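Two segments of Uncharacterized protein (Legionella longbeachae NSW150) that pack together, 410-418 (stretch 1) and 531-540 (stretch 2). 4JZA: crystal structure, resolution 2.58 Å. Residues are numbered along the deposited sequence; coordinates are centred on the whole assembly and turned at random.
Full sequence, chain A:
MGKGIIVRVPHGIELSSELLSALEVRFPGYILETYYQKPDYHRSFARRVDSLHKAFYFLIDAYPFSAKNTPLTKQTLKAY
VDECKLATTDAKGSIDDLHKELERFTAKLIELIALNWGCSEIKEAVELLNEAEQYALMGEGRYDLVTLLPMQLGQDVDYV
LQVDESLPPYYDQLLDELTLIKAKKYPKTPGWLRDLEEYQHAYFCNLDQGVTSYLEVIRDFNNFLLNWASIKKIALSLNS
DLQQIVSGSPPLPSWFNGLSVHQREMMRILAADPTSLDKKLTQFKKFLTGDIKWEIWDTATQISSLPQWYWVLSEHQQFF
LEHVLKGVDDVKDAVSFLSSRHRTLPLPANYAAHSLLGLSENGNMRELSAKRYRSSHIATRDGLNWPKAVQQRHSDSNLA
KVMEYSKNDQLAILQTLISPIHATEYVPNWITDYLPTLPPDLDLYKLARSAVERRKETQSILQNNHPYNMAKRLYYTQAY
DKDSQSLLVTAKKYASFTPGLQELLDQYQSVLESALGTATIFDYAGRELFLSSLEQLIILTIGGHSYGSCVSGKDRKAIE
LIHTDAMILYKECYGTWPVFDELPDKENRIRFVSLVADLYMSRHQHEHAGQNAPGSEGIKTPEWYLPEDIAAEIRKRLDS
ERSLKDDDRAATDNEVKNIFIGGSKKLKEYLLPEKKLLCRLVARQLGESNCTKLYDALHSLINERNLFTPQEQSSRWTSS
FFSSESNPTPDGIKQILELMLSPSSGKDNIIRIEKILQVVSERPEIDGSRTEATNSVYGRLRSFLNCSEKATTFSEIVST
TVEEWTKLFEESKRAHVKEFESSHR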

# COMPACT_ATOMS: atom_id res chain seq x y z
N GLN A 410 8.96 31.63 13.24
CA GLN A 410 7.55 31.59 13.61
C GLN A 410 7.17 30.28 14.19
O GLN A 410 7.81 29.29 13.94
CB GLN A 410 6.67 31.99 12.43
CG GLN A 410 6.55 33.52 12.36
CD GLN A 410 6.19 34.09 10.98
OE1 GLN A 410 7.07 34.41 10.16
NE2 GLN A 410 4.89 34.28 10.75
N LEU A 411 6.16 30.29 15.04
CA LEU A 411 5.72 29.08 15.73
C LEU A 411 5.23 28.03 14.78
O LEU A 411 4.66 28.33 13.71
CB LEU A 411 4.57 29.39 16.65
CG LEU A 411 4.86 29.65 18.10
CD1 LEU A 411 3.52 29.48 18.80
CD2 LEU A 411 5.92 28.69 18.64
N ALA A 412 5.43 26.78 15.18
CA ALA A 412 5.12 25.66 14.31
C ALA A 412 4.72 24.50 15.15
O ALA A 412 5.45 24.12 16.07
CB ALA A 412 6.32 25.29 13.50
N ILE A 413 3.60 23.88 14.80
CA ILE A 413 3.15 22.71 15.54
C ILE A 413 3.26 21.46 14.71
O ILE A 413 3.05 21.49 13.49
CB ILE A 413 1.73 22.89 16.05
CG1 ILE A 413 1.40 21.77 17.04
CG2 ILE A 413 0.72 22.96 14.91
CD1 ILE A 413 0.25 22.14 17.94
N LEU A 414 3.67 20.37 15.36
CA LEU A 414 3.58 19.00 14.81
C LEU A 414 2.58 18.21 15.63
O LEU A 414 2.91 17.62 16.66
CB LEU A 414 4.93 18.31 14.86
CG LEU A 414 5.22 17.11 13.96
CD1 LEU A 414 6.65 16.59 14.13
CD2 LEU A 414 4.21 16.01 14.22
N GLN A 415 1.33 18.24 15.20
CA GLN A 415 0.26 17.62 15.95
C GLN A 415 -0.03 16.23 15.42
O GLN A 415 -0.48 16.08 14.30
CB GLN A 415 -0.99 18.48 15.87
CG GLN A 415 -2.04 18.15 16.91
CD GLN A 415 -3.36 18.80 16.60
OE1 GLN A 415 -3.92 18.61 15.53
NE2 GLN A 415 -3.87 19.56 17.54
N THR A 416 0.24 15.22 16.23
CA THR A 416 0.04 13.86 15.80
C THR A 416 -1.13 13.22 16.53
O THR A 416 -1.28 13.36 17.73
CB THR A 416 1.29 12.99 16.01
OG1 THR A 416 1.55 12.88 17.41
CG2 THR A 416 2.47 13.61 15.33
N LEU A 417 -1.94 12.50 15.78
CA LEU A 417 -3.07 11.80 16.35
C LEU A 417 -2.84 10.30 16.28
O LEU A 417 -3.44 9.61 15.49
CB LEU A 417 -4.34 12.17 15.59
CG LEU A 417 -4.62 13.67 15.57
CD1 LEU A 417 -5.78 14.02 14.67
CD2 LEU A 417 -4.83 14.20 16.97
N ILE A 418 -1.95 9.80 17.13
CA ILE A 418 -1.65 8.38 17.16
C ILE A 418 -1.63 7.85 18.58
O ILE A 418 -1.57 8.61 19.53
CB ILE A 418 -0.32 8.07 16.45
CG1 ILE A 418 0.87 8.45 17.32
CG2 ILE A 418 -0.26 8.78 15.11
CD1 ILE A 418 2.19 8.24 16.63
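Stretch 2 (531-540) LSSLEQLIIL

Stretch 2 is helical throughout, a segment of a longer helix that begins before Leu531 and runs on past Leu540, and it lies along one face of the strand in stretch 1. The two run nearly antiparallel: the angle between their N-to-C directions is 164°, the signed crossing angle is -164°, and the axes approach to 9.3 Å. Because the directions are opposed, the start of stretch 1 meets the end of the helical segment and the reverse. The CA atoms of Leu411 and Ile539 are 7.3 Å apart, and those of Gln415 and Ser532 are 7.8 Å apart, so four residue steps of extended chain are matched by seven steps, about two turns, of helix.

The pattern on each side follows from its backbone. In the extended chain the side chains alternate: Leu411, Ile413 and Gln415 direct their CA-to-CB bonds toward the helix, while those of Ala412 and Leu414 point away. On the helix, Ser532, Glu535 and Ile539 point toward the strand, a spacing of three and then four that keeps them on one face. Gln536 starts out sideways, but its end comes nearer to the strand. Regular i to i+4 backbone hydrogen bonds, such as Ile539 N to Glu535 O at 3.1 Å, hold this face in shape.

The apolar part of the contact gathers around Ile539, with both chi angles in m. Its CG1 atom lies 3.8 Å from CG2 of Ile413, and its CD1 atom lies 4.0 Å from CD1 of Leu411. Two successive inward positions of the extended chain thus share a single helix residue. Ile413, with both chi angles in t, also reaches back along the helix, its CD1 atom coming 4.2 Å from CB of Glu535, so that the aliphatic base of an acidic residue extends the packing surface. Farther along, Leu417 has a sideways CA-to-CB bond but an end that comes nearer, and its CD2 atom sits 4.1 Å from CB of Ser532.

The polar part centres on Gln415, the residue of stretch 1 most covered by the helix. With chi1 and chi2 both in t, its extended side chain carries the amide to the helix and uses both ends of it. The NE2 atom of Gln415 donates to the backbone O of Ser532 at 2.8 Å and to OE1 of Glu535, also at 2.8 Å, the latter nearly straight at 174°. In return, NE2 of Gln536 donates to OE1 of Gln415 at 2.8 Å. The backbone O of Ser532 also accepts the helical bond from Gln536 N at 3.2 Å, so the glutamine joins a carbonyl already engaged in the helix.

The rule to read from this contact is that a buried amide can be accommodated when donor and acceptor are both answered. Here the hydrocarbon packing around Ile539 lies toward one end of a small interface, 425 Å² counting both sides, and three hydrogen bonds gather around Gln415 farther along, with the Leu417 contact to Ser532 beyond them.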

# COMPACT_ATOMS: atom_id res chain seq x y z
N LEU A 531 -9.47 19.30 22.31
CA LEU A 531 -8.07 19.55 22.54
C LEU A 531 -7.36 19.73 21.25
O LEU A 531 -6.61 20.67 21.14
CB LEU A 531 -7.43 18.43 23.29
CG LEU A 531 -7.93 18.31 24.73
CD1 LEU A 531 -7.26 17.08 25.29
CD2 LEU A 531 -7.59 19.54 25.57
N SER A 532 -7.58 18.86 20.24
CA SER A 532 -6.79 18.95 19.01
C SER A 532 -7.19 20.21 18.21
O SER A 532 -6.34 20.93 17.69
CB SER A 532 -6.80 17.61 18.20
OG SER A 532 -8.02 17.38 17.53
N SER A 533 -8.48 20.55 18.21
CA SER A 533 -8.96 21.71 17.45
C SER A 533 -8.45 22.99 18.08
O SER A 533 -8.07 23.91 17.35
CB SER A 533 -10.49 21.75 17.34
OG SER A 533 -10.99 20.87 16.36
N LEU A 534 -8.42 23.05 19.41
CA LEU A 534 -8.01 24.31 20.10
C LEU A 534 -6.52 24.59 19.85
O LEU A 534 -6.17 25.68 19.46
CB LEU A 534 -8.36 24.29 21.60
CG LEU A 534 -9.87 24.40 21.86
CD1 LEU A 534 -10.17 24.06 23.30
CD2 LEU A 534 -10.46 25.77 21.53
N GLU A 535 -5.67 23.57 19.99
CA GLU A 535 -4.28 23.68 19.61
C GLU A 535 -4.13 24.26 18.22
O GLU A 535 -3.27 25.12 18.03
CB GLU A 535 -3.61 22.33 19.64
CG GLU A 535 -3.49 21.78 21.04
CD GLU A 535 -2.93 20.36 21.10
OE1 GLU A 535 -2.55 19.73 20.06
OE2 GLU A 535 -2.89 19.85 22.25
N GLN A 536 -4.94 23.82 17.26
CA GLN A 536 -4.80 24.32 15.89
C GLN A 536 -5.29 25.73 15.83
O GLN A 536 -4.74 26.53 15.10
CB GLN A 536 -5.59 23.52 14.86
CG GLN A 536 -5.14 22.10 14.70
CD GLN A 536 -3.95 21.95 13.85
OE1 GLN A 536 -3.50 22.91 13.24
NE2 GLN A 536 -3.40 20.73 13.79
N LEU A 537 -6.35 26.02 16.56
CA LEU A 537 -6.92 27.36 16.51
C LEU A 537 -5.96 28.34 17.19
O LEU A 537 -5.79 29.47 16.73
CB LEU A 537 -8.29 27.39 17.16
CG LEU A 537 -9.41 26.76 16.31
CD1 LEU A 537 -10.64 26.64 17.18
CD2 LEU A 537 -9.78 27.48 15.00
N ILE A 538 -5.29 27.90 18.24
CA ILE A 538 -4.29 28.71 18.88
C ILE A 538 -3.17 29.06 17.91
O ILE A 538 -2.88 30.23 17.70
CB ILE A 538 -3.75 28.02 20.15
CG1 ILE A 538 -4.82 28.08 21.24
CG2 ILE A 538 -2.50 28.71 20.68
CD1 ILE A 538 -4.67 27.01 22.31
N ILE A 539 -2.56 28.05 17.31
CA ILE A 539 -1.52 28.28 16.31
C ILE A 539 -2.01 29.19 15.21
O ILE A 539 -1.32 30.13 14.81
CB ILE A 539 -0.99 26.95 15.73
CG1 ILE A 539 -0.28 26.13 16.81
CG2 ILE A 539 0.03 27.18 14.62
CD1 ILE A 539 0.85 26.82 17.55
N LEU A 540 -3.21 28.92 14.71
CA LEU A 540 -3.74 29.73 13.64
C LEU A 540 -3.94 31.17 14.04
O LEU A 540 -3.55 32.03 13.27
CB LEU A 540 -5.02 29.16 13.06
CG LEU A 540 -4.72 27.87 12.30
CD1 LEU A 540 -6.01 27.11 12.17
CD2 LEU A 540 -4.10 28.14 10.93